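Local coordinates for putative cell adhesion protein (PDB 3LIU) that probably serves as a fimbrillin-type structural subunit of a pilus and so takes part in cell adhesion by a gut bacterium, at residues 191-196 against 367-372; 195-200 against 314-319; 333-338 against 381-386; 253-258 against 375-380. One frame throughout, in Å; residues are numbered along the deposited sequence.

Contact 1: residues 191-196 against 367-372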
loop_
_atom_site.group_PDB
_atom_site.type_symbol
_atom_site.label_atom_id
_atom_site.label_comp_id
_atom_site.label_asym_id
_atom_site.label_seq_id
_atom_site.Cartn_x
_atom_site.Cartn_y
_atom_site.Cartn_z
ATOM N N ALA A 191 -38.011 7.201 -1.132
ATOM C CA ALA A 191 -38.708 7.507 0.097
ATOM C C ALA A 191 -39.877 6.581 0.489
ATOM O O ALA A 191 -40.802 7.040 1.165
ATOM C CB ALA A 191 -39.157 8.972 0.072
ATOM N N ASN A 192 -39.838 5.294 0.111
ATOM C CA ASN A 192 -40.726 4.270 0.739
ATOM C C ASN A 192 -40.529 4.128 2.280
ATOM O O ASN A 192 -41.322 3.441 2.957
ATOM C CB ASN A 192 -40.531 2.883 0.083
ATOM N N TYR A 193 -39.457 4.739 2.816
ATOM C CA TYR A 193 -39.044 4.556 4.225
ATOM C C TYR A 193 -38.010 5.605 4.698
ATOM O O TYR A 193 -37.276 6.211 3.903
ATOM C CB TYR A 193 -38.435 3.144 4.432
ATOM C CG TYR A 193 -37.158 2.955 3.602
ATOM C CD1 TYR A 193 -35.930 3.448 4.040
ATOM C CD2 TYR A 193 -37.197 2.343 2.347
ATOM C CE1 TYR A 193 -34.776 3.309 3.258
ATOM C CE2 TYR A 193 -36.042 2.207 1.572
ATOM C CZ TYR A 193 -34.844 2.702 2.040
ATOM O OH TYR A 193 -33.719 2.593 1.270
ATOM N N GLU A 194 -37.922 5.730 6.014
ATOM C CA GLU A 194 -36.918 6.516 6.686
ATOM C C GLU A 194 -35.806 5.634 7.294
ATOM O O GLU A 194 -36.089 4.665 7.955
ATOM C CB GLU A 194 -37.606 7.220 7.856
ATOM C CG GLU A 194 -38.310 8.490 7.496
ATOM C CD GLU A 194 -39.143 9.003 8.663
ATOM O OE1 GLU A 194 -38.562 9.280 9.742
ATOM O OE2 GLU A 194 -40.378 9.094 8.501
ATOM N N SER A 195 -34.552 6.022 7.132
ATOM C CA SER A 195 -33.471 5.377 7.837
ATOM C C SER A 195 -33.526 5.847 9.271
ATOM O O SER A 195 -33.762 7.017 9.494
ATOM C CB SER A 195 -32.122 5.754 7.245
ATOM O OG SER A 195 -31.977 5.253 5.931
ATOM N N LYS A 196 -33.323 4.942 10.231
ATOM C CA LYS A 196 -33.312 5.303 11.637
ATOM C C LYS A 196 -31.958 5.171 12.313
ATOM O O LYS A 196 -31.623 6.005 13.131
ATOM C CB LYS A 196 -34.346 4.485 12.396
ATOM C CG LYS A 196 -35.774 4.910 12.097
ATOM C CD LYS A 196 -36.146 6.296 12.713
ATOM C CE LYS A 196 -37.266 6.971 11.904
ATOM N NZ LYS A 196 -38.018 8.034 12.632
ATOM N N ILE A 367 -28.205 4.334 3.130
ATOM C CA ILE A 367 -29.546 4.844 2.820
ATOM C C ILE A 367 -30.628 3.757 2.674
ATOM O O ILE A 367 -31.726 4.019 2.196
ATOM C CB ILE A 367 -29.521 5.759 1.552
ATOM C CG1 ILE A 367 -29.192 4.953 0.293
ATOM C CG2 ILE A 367 -28.492 6.926 1.761
ATOM C CD1 ILE A 367 -29.590 5.682 -0.998
ATOM N N GLY A 368 -30.328 2.543 3.117
ATOM C CA GLY A 368 -31.267 1.433 2.987
ATOM C C GLY A 368 -30.595 0.176 3.475
ATOM O O GLY A 368 -29.428 0.225 3.886
ATOM N N PRO A 369 -31.329 -0.957 3.475
ATOM C CA PRO A 369 -30.771 -2.195 3.975
ATOM C C PRO A 369 -29.691 -2.698 3.025
ATOM O O PRO A 369 -29.802 -2.554 1.807
ATOM C CB PRO A 369 -31.962 -3.159 3.968
ATOM C CG PRO A 369 -33.162 -2.356 3.595
ATOM C CD PRO A 369 -32.648 -1.174 2.859
ATOM N N GLY A 370 -28.665 -3.296 3.600
ATOM C CA GLY A 370 -27.600 -3.892 2.855
ATOM C C GLY A 370 -27.953 -5.298 2.454
ATOM O O GLY A 370 -29.094 -5.731 2.573
ATOM N N SER A 371 -26.948 -6.014 1.978
ATOM C CA SER A 371 -27.098 -7.391 1.531
ATOM C C SER A 371 -26.771 -8.306 2.666
ATOM O O SER A 371 -25.868 -8.023 3.456
ATOM C CB SER A 371 -26.146 -7.696 0.369
ATOM O OG SER A 371 -26.196 -9.074 0.003
ATOM N N GLU A 372 -27.436 -9.456 2.692
ATOM C CA GLU A 372 -27.117 -10.473 3.683
ATOM C C GLU A 372 -25.786 -11.148 3.329
ATOM O O GLU A 372 -25.212 -11.802 4.178
ATOM C CB GLU A 372 -28.288 -11.470 3.902
ATOM C CG GLU A 372 -29.515 -10.752 4.466
ATOM C CD GLU A 372 -30.712 -11.661 4.858
ATOM O OE1 GLU A 372 -30.843 -12.756 4.268
ATOM O OE2 GLU A 372 -31.535 -11.249 5.746
#
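The phenol of Tyr193 reaches across to the chain at Ile367 and Gly368 and overlaps it with its hydroxyl end. Its OH donates a hydrogen bond of 2.6 Å to Ile367 O. The bond lies in the carbonyl plane, on a lone pair, with a C=O...OH angle of 135°. The acceptor also sits at the edge of the ring, in its plane. CG of Tyr193 stands in the crowded position between backbone N and carbonyl carbon (chi1 63°). Gly368 passes close to the hydroxyl, with its CA 3.2 Å from Tyr193 OH. A side chain at Gly368 would run into that oxygen. The ring of Pro369 comes next and brings its CD to 4.2 Å from Tyr193 OH. Ser195, two residues on, faces the same loop, and its OG lies 3.8 Å from Ile367 C. That OG is hydrogen-bonded to Tyr315 OH and Gly186 O, and packs against the loop. The contact thus joins the start of strand 193-213 to the loop that leaves strand 358-366. Tyr315 of strand 308-319 packs on both Tyr193 and Pro369, and strand 383-391 follows at the far end of the loop.

Contact 2: residues 195-200 against 314-319; sequences SKSFVL and DYTYLP
Backbone bonds form the first shell of this antiparallel pairing. Val199 and Asp314 bond both ways, and Thr316 N gives a nearly straight bond to Ser197 O (174°). At the other end Lys196 N donates to Thr316 O at 2.8 Å, and Ser197 N reaches the same oxygen only weakly. Two residues thus face one, a classic beta bulge. On the face of Ser195, Phe198 and Tyr315, the Tyr315 ring runs along the strands with CG anti to its backbone N (chi1 171°). Its OH donates to Ser195 OG at 2.7 Å, and that oxygen lies in the ring plane at its edge. Phe198 CD1 packs on Tyr315 CB at 4.3 Å. A phenylalanine in place of Tyr315 would lose this bond and would probably leave the Ser195 hydroxyl less firmly oriented. On the other face a water is held by Ser197 OG, Thr316 OG1 and Asp314 O, 2.7 Å from the last. Further out, Thr327 bonds Thr316 OG1, and Lys201 forms a salt bridge with Asp314. Strand 326-336 borders strand 308-319 on its other edge, and Ile366 of strand 358-366 covers Phe198 and Tyr315.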
loop_
_atom_site.group_PDB
_atom_site.type_symbol
_atom_site.label_atom_id
_atom_site.label_comp_id
_atom_site.label_asym_id
_atom_site.label_seq_id
_atom_site.Cartn_x
_atom_site.Cartn_y
_atom_site.Cartn_z
ATOM N N SER A 195 -34.552 6.022 7.132
ATOM C CA SER A 195 -33.471 5.377 7.837
ATOM C C SER A 195 -33.526 5.847 9.271
ATOM O O SER A 195 -33.762 7.017 9.494
ATOM C CB SER A 195 -32.122 5.754 7.245
ATOM O OG SER A 195 -31.977 5.253 5.931
ATOM N N LYS A 196 -33.323 4.942 10.231
ATOM C CA LYS A 196 -33.312 5.303 11.637
ATOM C C LYS A 196 -31.958 5.171 12.313
ATOM O O LYS A 196 -31.623 6.005 13.131
ATOM C CB LYS A 196 -34.346 4.485 12.396
ATOM C CG LYS A 196 -35.774 4.910 12.097
ATOM C CD LYS A 196 -36.146 6.296 12.713
ATOM C CE LYS A 196 -37.266 6.971 11.904
ATOM N NZ LYS A 196 -38.018 8.034 12.632
ATOM N N SER A 197 -31.192 4.134 12.005
ATOM C CA SER A 197 -29.879 3.953 12.626
ATOM C C SER A 197 -29.055 2.915 11.881
ATOM O O SER A 197 -29.588 2.091 11.125
ATOM C CB SER A 197 -29.982 3.530 14.089
ATOM O OG SER A 197 -30.615 2.269 14.228
ATOM N N PHE A 198 -27.747 2.975 12.075
ATOM C CA PHE A 198 -26.851 1.920 11.600
ATOM C C PHE A 198 -25.795 1.744 12.657
ATOM O O PHE A 198 -25.165 2.728 13.038
ATOM C CB PHE A 198 -26.205 2.323 10.306
ATOM C CG PHE A 198 -25.154 1.355 9.808
ATOM C CD1 PHE A 198 -25.516 0.145 9.240
ATOM C CD2 PHE A 198 -23.822 1.670 9.882
ATOM C CE1 PHE A 198 -24.564 -0.733 8.804
ATOM C CE2 PHE A 198 -22.873 0.812 9.433
ATOM C CZ PHE A 198 -23.234 -0.396 8.887
ATOM N N VAL A 199 -25.630 0.512 13.132
ATOM C CA VAL A 199 -24.610 0.159 14.114
ATOM C C VAL A 199 -23.560 -0.682 13.395
ATOM O O VAL A 199 -23.863 -1.791 12.906
ATOM C CB VAL A 199 -25.208 -0.636 15.299
ATOM C CG1 VAL A 199 -24.128 -0.933 16.324
ATOM C CG2 VAL A 199 -26.396 0.126 15.939
ATOM N N LEU A 200 -22.339 -0.148 13.329
ATOM C CA LEU A 200 -21.222 -0.817 12.711
ATOM C C LEU A 200 -20.723 -2.016 13.536
ATOM O O LEU A 200 -20.462 -1.864 14.706
ATOM C CB LEU A 200 -20.084 0.191 12.486
ATOM C CG LEU A 200 -18.855 -0.379 11.787
ATOM C CD1 LEU A 200 -19.200 -0.690 10.291
ATOM C CD2 LEU A 200 -17.693 0.609 11.929
ATOM N N ASP A 314 -25.902 -3.350 11.592
ATOM C CA ASP A 314 -27.339 -3.558 11.762
ATOM C C ASP A 314 -28.025 -2.287 11.334
ATOM O O ASP A 314 -27.713 -1.221 11.859
ATOM C CB ASP A 314 -27.681 -3.873 13.227
ATOM C CG ASP A 314 -27.019 -5.153 13.720
ATOM O OD1 ASP A 314 -26.496 -5.940 12.900
ATOM O OD2 ASP A 314 -26.985 -5.345 14.945
ATOM N N TYR A 315 -28.946 -2.398 10.377
ATOM C CA TYR A 315 -29.606 -1.219 9.806
ATOM C C TYR A 315 -31.058 -1.271 10.197
ATOM O O TYR A 315 -31.746 -2.290 10.017
ATOM C CB TYR A 315 -29.444 -1.192 8.281
ATOM C CG TYR A 315 -30.271 -0.136 7.575
ATOM C CD1 TYR A 315 -29.847 1.200 7.498
ATOM C CD2 TYR A 315 -31.478 -0.466 6.998
ATOM C CE1 TYR A 315 -30.633 2.165 6.845
ATOM C CE2 TYR A 315 -32.261 0.477 6.351
ATOM C CZ TYR A 315 -31.849 1.776 6.271
ATOM O OH TYR A 315 -32.680 2.660 5.634
ATOM N N THR A 316 -31.525 -0.159 10.721
ATOM C CA THR A 316 -32.896 -0.032 11.173
ATOM C C THR A 316 -33.615 1.048 10.347
ATOM O O THR A 316 -33.085 2.148 10.152
ATOM C CB THR A 316 -32.904 0.338 12.685
ATOM O OG1 THR A 316 -32.135 -0.633 13.411
ATOM C CG2 THR A 316 -34.315 0.410 13.223
ATOM N N TYR A 317 -34.819 0.729 9.875
ATOM C CA TYR A 317 -35.613 1.674 9.105
ATOM C C TYR A 317 -37.077 1.612 9.531
ATOM O O TYR A 317 -37.514 0.649 10.151
ATOM C CB TYR A 317 -35.492 1.376 7.625
ATOM C CG TYR A 317 -35.994 0.006 7.247
ATOM C CD1 TYR A 317 -35.232 -1.135 7.519
ATOM C CD2 TYR A 317 -37.217 -0.148 6.594
ATOM C CE1 TYR A 317 -35.675 -2.379 7.153
ATOM C CE2 TYR A 317 -37.688 -1.397 6.249
ATOM C CZ TYR A 317 -36.920 -2.512 6.528
ATOM O OH TYR A 317 -37.386 -3.773 6.204
ATOM N N LEU A 318 -37.811 2.672 9.211
ATOM C CA LEU A 318 -39.256 2.747 9.470
ATOM C C LEU A 318 -39.970 2.766 8.141
ATOM O O LEU A 318 -39.911 3.762 7.427
ATOM C CB LEU A 318 -39.611 3.998 10.266
ATOM C CG LEU A 318 -41.086 4.113 10.679
ATOM C CD1 LEU A 318 -41.495 2.990 11.656
ATOM C CD2 LEU A 318 -41.302 5.468 11.310
ATOM N N PRO A 319 -40.629 1.666 7.794
ATOM C CA PRO A 319 -41.419 1.645 6.568
ATOM C C PRO A 319 -42.540 2.680 6.593
ATOM O O PRO A 319 -43.160 2.894 7.644
ATOM C CB PRO A 319 -41.993 0.219 6.543
ATOM C CG PRO A 319 -41.144 -0.555 7.433
ATOM C CD PRO A 319 -40.668 0.374 8.486
HETATM O O HOH W 1 -29.506 -0.180 13.562
#

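Contact 3: residues 333-338 against 381-386; sequences YAIPVG and TNVSAS
Two strands from different sheets pack here by their side chains, as in the beta-sandwich-like build of the transthyretin-related fimbrillin family. The axes of the short segments 333-336 and 383-386 come within 8.1 Å and cross at -37°, too far apart for main-chain pairing. Tyr333 starts the contact. Its CB touches Val383 CG1 and CB, both at 4.1 Å. CG is anti to the carbonyl carbon (chi1 -55°), which carries the ring past the carbonyls of Thr381 and Asn382 toward Gly368. CD2 then meets Val383 CB at 3.8 Å and comes to 3.5 Å from Thr381 O. CE2, one atom further, lies near Asn382 O and against Asn382 CB. The ring crosses Val383 obliquely. At the tip, OH leaves this pair and bonds to Gly368 O. Asn382 is tied to the same loop, since its ND2 bonds to Pro369 O. Ile366 of strand 358-366 and Tyr315 of strand 308-319 also pack on Tyr333. Two residues on, Ile335 points across the same interface. Leu364 touches both Ile335 and Ala385. Val383 keeps CG1 in the crowded position between N and the carbonyl carbon (chi1 61°), which turns this methyl toward Ile335. The CD1 methyl of Ile335 touches both partners, 3.9 Å from Val383 CG1 and 3.9 Å from Ala385 CB.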
loop_
_atom_site.group_PDB
_atom_site.type_symbol
_atom_site.label_atom_id
_atom_site.label_comp_id
_atom_site.label_asym_id
_atom_site.label_seq_id
_atom_site.Cartn_x
_atom_site.Cartn_y
_atom_site.Cartn_z
ATOM N N TYR A 333 -22.295 -3.753 3.032
ATOM C CA TYR A 333 -22.168 -2.662 2.074
ATOM C C TYR A 333 -20.706 -2.633 1.579
ATOM O O TYR A 333 -19.753 -2.471 2.392
ATOM C CB TYR A 333 -22.510 -1.337 2.737
ATOM C CG TYR A 333 -23.874 -1.287 3.392
ATOM C CD1 TYR A 333 -24.051 -1.742 4.684
ATOM C CD2 TYR A 333 -24.990 -0.777 2.711
ATOM C CE1 TYR A 333 -25.298 -1.688 5.319
ATOM C CE2 TYR A 333 -26.237 -0.732 3.311
ATOM C CZ TYR A 333 -26.374 -1.176 4.646
ATOM O OH TYR A 333 -27.586 -1.136 5.275
ATOM N N ALA A 334 -20.528 -2.843 0.274
ATOM C CA ALA A 334 -19.209 -2.911 -0.344
ATOM C C ALA A 334 -18.923 -1.712 -1.236
ATOM O O ALA A 334 -19.805 -1.299 -1.991
ATOM C CB ALA A 334 -19.095 -4.213 -1.162
ATOM N N ILE A 335 -17.679 -1.248 -1.207
ATOM C CA ILE A 335 -17.189 -0.053 -1.896
ATOM C C ILE A 335 -15.912 -0.355 -2.649
ATOM O O ILE A 335 -14.922 -0.744 -2.036
ATOM C CB ILE A 335 -16.816 1.022 -0.806
ATOM C CG1 ILE A 335 -18.086 1.516 -0.133
ATOM C CG2 ILE A 335 -16.021 2.182 -1.326
ATOM C CD1 ILE A 335 -19.233 1.651 -1.062
ATOM N N PRO A 336 -15.888 -0.121 -3.965
ATOM C CA PRO A 336 -14.607 -0.189 -4.649
ATOM C C PRO A 336 -13.757 1.039 -4.355
ATOM O O PRO A 336 -14.128 2.148 -4.739
ATOM C CB PRO A 336 -14.988 -0.281 -6.129
ATOM C CG PRO A 336 -16.449 0.048 -6.197
ATOM C CD PRO A 336 -16.968 0.345 -4.844
ATOM N N VAL A 337 -12.608 0.829 -3.712
ATOM C CA VAL A 337 -11.783 1.934 -3.194
ATOM C C VAL A 337 -11.119 2.706 -4.340
ATOM O O VAL A 337 -10.256 2.210 -5.068
ATOM C CB VAL A 337 -10.756 1.444 -2.159
ATOM C CG1 VAL A 337 -9.900 2.630 -1.587
ATOM C CG2 VAL A 337 -11.484 0.761 -0.995
ATOM N N GLY A 338 -11.523 3.954 -4.478
ATOM C CA GLY A 338 -10.871 4.856 -5.403
ATOM C C GLY A 338 -11.451 4.898 -6.800
ATOM O O GLY A 338 -10.842 5.452 -7.710
ATOM N N THR A 381 -27.502 -1.273 -3.797
ATOM C CA THR A 381 -26.338 -1.177 -2.916
ATOM C C THR A 381 -26.721 -0.473 -1.590
ATOM O O THR A 381 -26.273 -0.865 -0.522
ATOM C CB THR A 381 -25.190 -0.403 -3.603
ATOM O OG1 THR A 381 -25.643 0.920 -3.904
ATOM C CG2 THR A 381 -24.728 -1.086 -4.927
ATOM N N ASN A 382 -27.567 0.544 -1.690
ATOM C CA ASN A 382 -28.034 1.358 -0.534
ATOM C C ASN A 382 -26.921 2.033 0.266
ATOM O O ASN A 382 -27.066 2.314 1.474
ATOM C CB ASN A 382 -28.951 0.532 0.381
ATOM C CG ASN A 382 -30.319 0.330 -0.223
ATOM O OD1 ASN A 382 -30.774 1.162 -0.997
ATOM N ND2 ASN A 382 -30.979 -0.758 0.125
ATOM N N VAL A 383 -25.834 2.350 -0.432
ATOM C CA VAL A 383 -24.704 3.033 0.164
ATOM C C VAL A 383 -24.137 4.028 -0.834
ATOM O O VAL A 383 -24.115 3.789 -2.018
ATOM C CB VAL A 383 -23.623 2.055 0.667
ATOM C CG1 VAL A 383 -23.043 1.197 -0.469
ATOM C CG2 VAL A 383 -22.526 2.817 1.428
ATOM N N SER A 384 -23.763 5.186 -0.326
ATOM C CA SER A 384 -23.074 6.216 -1.084
ATOM C C SER A 384 -21.735 6.443 -0.361
ATOM O O SER A 384 -21.690 6.431 0.892
ATOM C CB SER A 384 -23.933 7.477 -1.083
ATOM O OG SER A 384 -23.192 8.575 -1.526
ATOM N N ALA A 385 -20.647 6.548 -1.123
ATOM C CA ALA A 385 -19.325 6.703 -0.550
ATOM C C ALA A 385 -18.614 7.946 -1.062
ATOM O O ALA A 385 -18.690 8.265 -2.217
ATOM C CB ALA A 385 -18.460 5.468 -0.847
ATOM N N SER A 386 -17.922 8.607 -0.152
ATOM C CA SER A 386 -17.050 9.705 -0.397
ATOM C C SER A 386 -15.660 9.281 0.099
ATOM O O SER A 386 -15.483 8.981 1.300
ATOM C CB SER A 386 -17.539 10.875 0.438
ATOM O OG SER A 386 -16.647 11.954 0.366
#

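Contact 4: residues 253-258 against 375-380; sequences EGSYKK and YDPMIS
The aliphatic side chain of Lys257 runs alongside that of Tyr375, in the same direction, across one face of its ring. Lys257 CB makes a CH-pi contact 3.7 Å from the ring centroid, 21° off the normal. CG follows, anti to the backbone N, and a bend at chi2 (-83°) lays CD and CE along the ring. Tyr375 OH donates to a water, which Lys257 NZ also meets weakly, while stronger partners of NZ include Asp252 O. An alanine in place of Tyr375 would remove the ring under Lys257 and would probably loosen its packing against the loop. Tyr256 is turned otherwise. Its ring crosses Pro377 obliquely, with CZ 3.5 Å from Pro377 CD, and Asp376 CA lies over one face. Tyr303 stacks on the same tyrosine. Asp376 holds the turn by its carboxylate: OD1 accepts twice, which would probably stabilise its charge. Ser255 OG donates to its anti lone pair at 2.6 Å, and Ser255 N approaches from above the carboxylate plane at 2.8 Å. A second water links Asp376 OD2 to Glu253 O. Gly254 CA lies 3.3 Å from Asp376 OD2, where a side chain would clash. Tyr256 N adds a bond of 2.9 Å to Tyr375 O. The site is a type I beta turn, Gly254 to Lys257, docked on a second loop by two N-H groups, a hydroxyl and side-chain packing.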
loop_
_atom_site.group_PDB
_atom_site.type_symbol
_atom_site.label_atom_id
_atom_site.label_comp_id
_atom_site.label_asym_id
_atom_site.label_seq_id
_atom_site.Cartn_x
_atom_site.Cartn_y
_atom_site.Cartn_z
ATOM N N GLU A 253 -17.581 -15.966 -3.047
ATOM C CA GLU A 253 -17.374 -15.357 -4.346
ATOM C C GLU A 253 -18.721 -14.716 -4.700
ATOM O O GLU A 253 -19.766 -15.121 -4.150
ATOM C CB GLU A 253 -16.989 -16.457 -5.345
ATOM C CG GLU A 253 -16.397 -16.005 -6.669
ATOM C CD GLU A 253 -15.546 -17.082 -7.331
ATOM O OE1 GLU A 253 -15.440 -18.172 -6.738
ATOM O OE2 GLU A 253 -14.977 -16.833 -8.422
ATOM N N GLY A 254 -18.708 -13.744 -5.608
ATOM C CA GLY A 254 -19.917 -13.164 -6.176
ATOM C C GLY A 254 -19.600 -12.216 -7.325
ATOM O O GLY A 254 -18.479 -12.177 -7.821
ATOM N N SER A 255 -20.569 -11.421 -7.757
ATOM C CA SER A 255 -20.294 -10.417 -8.826
ATOM C C SER A 255 -19.220 -9.376 -8.407
ATOM O O SER A 255 -18.506 -8.826 -9.242
ATOM C CB SER A 255 -21.590 -9.713 -9.269
ATOM O OG SER A 255 -22.110 -8.901 -8.228
ATOM N N TYR A 256 -19.061 -9.169 -7.111
ATOM C CA TYR A 256 -18.141 -8.187 -6.608
ATOM C C TYR A 256 -16.692 -8.679 -6.366
ATOM O O TYR A 256 -15.786 -7.870 -6.198
ATOM C CB TYR A 256 -18.698 -7.626 -5.311
ATOM C CG TYR A 256 -19.920 -6.715 -5.414
ATOM C CD1 TYR A 256 -20.373 -6.223 -6.626
ATOM C CD2 TYR A 256 -20.569 -6.284 -4.255
ATOM C CE1 TYR A 256 -21.443 -5.338 -6.686
ATOM C CE2 TYR A 256 -21.658 -5.404 -4.308
ATOM C CZ TYR A 256 -22.070 -4.924 -5.514
ATOM O OH TYR A 256 -23.126 -4.046 -5.590
ATOM N N LYS A 257 -16.477 -9.995 -6.326
ATOM C CA LYS A 257 -15.237 -10.552 -5.803
ATOM C C LYS A 257 -15.112 -11.962 -6.337
ATOM O O LYS A 257 -15.973 -12.826 -6.030
ATOM C CB LYS A 257 -15.279 -10.549 -4.265
ATOM C CG LYS A 257 -14.085 -11.102 -3.528
ATOM C CD LYS A 257 -14.070 -12.602 -3.380
ATOM C CE LYS A 257 -13.082 -13.056 -2.313
ATOM N NZ LYS A 257 -13.115 -14.571 -2.122
ATOM N N LYS A 258 -14.077 -12.193 -7.153
ATOM C CA LYS A 258 -13.840 -13.491 -7.760
ATOM C C LYS A 258 -12.668 -14.194 -7.117
ATOM O O LYS A 258 -11.734 -13.555 -6.620
ATOM C CB LYS A 258 -13.609 -13.372 -9.278
ATOM C CG LYS A 258 -14.787 -12.824 -10.053
ATOM C CD LYS A 258 -16.067 -13.676 -9.825
ATOM C CE LYS A 258 -17.237 -13.247 -10.638
ATOM N NZ LYS A 258 -18.423 -14.149 -10.369
ATOM N N TYR A 375 -20.544 -10.333 -1.244
ATOM C CA TYR A 375 -19.994 -10.102 -2.581
ATOM C C TYR A 375 -21.032 -10.002 -3.675
ATOM O O TYR A 375 -20.707 -10.096 -4.852
ATOM C CB TYR A 375 -19.000 -11.198 -2.899
ATOM C CG TYR A 375 -17.873 -11.301 -1.885
ATOM C CD1 TYR A 375 -17.262 -10.160 -1.371
ATOM C CD2 TYR A 375 -17.422 -12.531 -1.445
ATOM C CE1 TYR A 375 -16.218 -10.237 -0.476
ATOM C CE2 TYR A 375 -16.375 -12.624 -0.533
ATOM C CZ TYR A 375 -15.764 -11.473 -0.066
ATOM O OH TYR A 375 -14.718 -11.542 0.814
ATOM N N ASP A 376 -22.282 -9.824 -3.288
ATOM C CA ASP A 376 -23.359 -9.441 -4.236
ATOM C C ASP A 376 -24.338 -8.518 -3.524
ATOM O O ASP A 376 -24.506 -8.620 -2.309
ATOM C CB ASP A 376 -24.143 -10.658 -4.720
ATOM C CG ASP A 376 -23.438 -11.407 -5.827
ATOM O OD1 ASP A 376 -23.158 -10.831 -6.893
ATOM O OD2 ASP A 376 -23.135 -12.583 -5.618
ATOM N N PRO A 377 -24.988 -7.600 -4.263
ATOM C CA PRO A 377 -25.996 -6.746 -3.627
ATOM C C PRO A 377 -27.349 -7.456 -3.643
ATOM O O PRO A 377 -27.512 -8.431 -4.358
ATOM C CB PRO A 377 -26.038 -5.525 -4.556
ATOM C CG PRO A 377 -25.790 -6.135 -5.912
ATOM C CD PRO A 377 -24.712 -7.162 -5.640
HETATM N N MSE A 378 -28.295 -6.951 -2.851
HETATM C CA MSE A 378 -29.689 -7.366 -2.884
HETATM C C MSE A 378 -30.505 -6.129 -3.221
HETATM O O MSE A 378 -30.601 -5.221 -2.399
HETATM C CB MSE A 378 -30.121 -7.945 -1.537
HETATM C CG MSE A 378 -29.752 -9.404 -1.397
HETATM SE SE MSE A 378 -30.263 -10.284 0.258
HETATM C CE MSE A 378 -28.948 -11.704 -0.132
ATOM N N ILE A 379 -31.008 -6.099 -4.460
ATOM C CA ILE A 379 -31.879 -5.066 -5.022
ATOM C C ILE A 379 -31.174 -3.744 -5.274
ATOM O O ILE A 379 -31.236 -3.250 -6.369
ATOM C CB ILE A 379 -33.174 -4.835 -4.184
ATOM C CG1 ILE A 379 -33.868 -6.169 -3.893
ATOM C CG2 ILE A 379 -34.128 -3.919 -4.942
ATOM C CD1 ILE A 379 -34.586 -6.207 -2.555
ATOM N N SER A 380 -30.494 -3.182 -4.277
ATOM C CA SER A 380 -29.735 -1.922 -4.428
ATOM C C SER A 380 -28.602 -1.922 -3.430
ATOM O O SER A 380 -28.743 -2.479 -2.321
ATOM C CB SER A 380 -30.595 -0.702 -4.102
ATOM O OG SER A 380 -31.952 -0.898 -4.440
HETATM O O HOH W 2 -22.194 -14.211 -3.450
HETATM O O HOH W 3 -13.595 -13.979 1.145
#

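From the N terminus, residues 191-196 come first and join 367-372 in contact 1. Contact 2 starts from the same strand, shares Ser195 and Lys196, and closes sooner, at 314-319, so its span falls within that of contact 1. The turn at 253-258 lies within both spans and reaches 375-380, so contact 4 crosses contacts 1 and 2. Contact 3 opens at 333-338, after contact 2 has closed, and ends at 381-386, crossing contacts 1 and 4. Contacts 1, 4 and 3 thereby tie the long connection from strand 358-366 to strand 383-391 to strands 193-213 and 326-336 and to the loop before strand 262-263, while contact 2 pairs strand 193-213 with 308-319.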